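Long-range contact in methyltransferase (Thermus thermophilus, PDB 1WS6), which probably transfers a methyl group from S-adenosylmethionine to a guanine of ribosomal RNA, as relatives in its family do: residues Val137-Leu142 with Thr167-Val171. Sequence-based numbering, arbitrary orientation.
Sequences VEAGGL and TLVEV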
# COMPACT_ATOMS: atom_id res chain seq x y z
N VAL A 137 13.04 -1.83 -1.27
CA VAL A 137 12.59 -2.76 -2.30
C VAL A 137 13.77 -3.43 -3.00
O VAL A 137 14.68 -2.78 -3.49
CB VAL A 137 11.73 -2.06 -3.37
CG1 VAL A 137 11.39 -3.04 -4.49
CG2 VAL A 137 10.44 -1.53 -2.74
N GLU A 138 13.73 -4.76 -3.05
CA GLU A 138 14.76 -5.58 -3.67
C GLU A 138 14.85 -5.32 -5.17
O GLU A 138 13.90 -4.83 -5.78
CB GLU A 138 14.43 -7.05 -3.45
CG GLU A 138 13.28 -7.52 -4.31
CD GLU A 138 12.74 -8.87 -3.90
OE1 GLU A 138 11.88 -9.40 -4.64
OE2 GLU A 138 13.17 -9.40 -2.85
N ALA A 139 15.99 -5.67 -5.76
CA ALA A 139 16.17 -5.50 -7.20
C ALA A 139 15.03 -6.25 -7.88
O ALA A 139 14.67 -7.35 -7.47
CB ALA A 139 17.50 -6.08 -7.63
N GLY A 140 14.47 -5.64 -8.92
CA GLY A 140 13.37 -6.28 -9.62
C GLY A 140 12.00 -5.90 -9.08
O GLY A 140 10.99 -6.16 -9.73
N GLY A 141 11.97 -5.27 -7.91
CA GLY A 141 10.70 -4.87 -7.32
C GLY A 141 10.16 -3.54 -7.80
O GLY A 141 10.68 -2.93 -8.73
N LEU A 142 9.10 -3.08 -7.13
CA LEU A 142 8.44 -1.83 -7.47
C LEU A 142 8.07 -0.92 -6.31
O LEU A 142 7.78 -1.39 -5.21
CB LEU A 142 7.13 -2.09 -8.20
CG LEU A 142 7.10 -2.35 -9.70
CD1 LEU A 142 5.65 -2.56 -10.11
CD2 LEU A 142 7.72 -1.16 -10.44
N THR A 167 2.26 6.17 -9.91
CA THR A 167 3.57 6.26 -10.54
C THR A 167 4.31 5.01 -10.13
O THR A 167 4.44 4.72 -8.94
CB THR A 167 4.37 7.49 -10.05
OG1 THR A 167 3.85 8.67 -10.67
CG2 THR A 167 5.83 7.35 -10.41
N LEU A 168 4.77 4.25 -11.11
CA LEU A 168 5.48 3.01 -10.82
C LEU A 168 6.97 3.16 -11.10
O LEU A 168 7.38 3.52 -12.20
CB LEU A 168 4.88 1.87 -11.63
CG LEU A 168 3.42 1.59 -11.26
CD1 LEU A 168 2.50 2.66 -11.85
CD2 LEU A 168 3.02 0.23 -11.79
N VAL A 169 7.78 2.90 -10.08
CA VAL A 169 9.22 3.02 -10.19
C VAL A 169 9.86 1.65 -10.04
O VAL A 169 9.73 0.99 -9.00
CB VAL A 169 9.77 3.96 -9.10
CG1 VAL A 169 11.23 4.27 -9.38
CG2 VAL A 169 8.95 5.24 -9.06
N GLU A 170 10.54 1.23 -11.09
CA GLU A 170 11.20 -0.07 -11.10
C GLU A 170 12.55 -0.03 -10.41
O GLU A 170 13.22 1.00 -10.38
CB GLU A 170 11.33 -0.57 -12.53
CG GLU A 170 9.99 -0.95 -13.14
CD GLU A 170 10.13 -1.60 -14.50
OE1 GLU A 170 10.90 -2.58 -14.61
OE2 GLU A 170 9.48 -1.15 -15.46
N VAL A 171 12.95 -1.16 -9.85
CA VAL A 171 14.22 -1.26 -9.16
C VAL A 171 14.90 -2.55 -9.58
O VAL A 171 14.19 -3.45 -10.08
CB VAL A 171 14.03 -1.28 -7.63
CG1 VAL A 171 15.36 -1.51 -6.94
CG2 VAL A 171 13.42 0.03 -7.18
OXT VAL A 171 16.13 -2.66 -9.40
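Leu-142 packs one methyl against strand 164-170: its CD2 lies 3.3 Å from Val-169 O and 3.5 Å from Glu-170 CG. Leu-142 and Glu-170 form an antiparallel non-hydrogen-bonded pair, and their side chains lie side by side on one face of the sheet. The second methyl, CD1, meets Leu-168 CD2 at 4.2 Å on the same face, where Tyr-34 of helix 25-38 touches both leucines; both are buried, and this is the tighter side. Beneath the side chains, Leu-142 CA directs a CH···O contact to Val-169 O at 3.5 Å.

Toward the C-terminus two backbone pairs and the Val-171 side chain make the contact. Val-171 N donates to Gly-141 O at 3.1 Å, reaching it 29° out of the carbonyl plane, while Gly-140 N and Val-171 O are implausibly close at 2.5 Å, so that bond's exact geometry is doubtful. Val-171 CG1 lies 3.7 Å from Val-137 O, and near Glu-138 O, because chi1 of 175° swings it away from the residue's own N. Solvent reaches Ala-139 and Gly-140 in the turn and Val-171, whereas Val-137 and Gly-141 are buried; Glu-170, exposed too, carries its carboxylate to a salt bridge with Arg-38.

A type II turn from Glu-138 to Gly-141, closed by Gly-141 N to Glu-138 O, sets both glycines opposite Val-171: a G1 beta bulge, here starting the antiparallel pairing of strands 141-148 and 164-170 in the 3-2-1-4-5-7-6 sheet of the Rossmann-like methyltransferase fold.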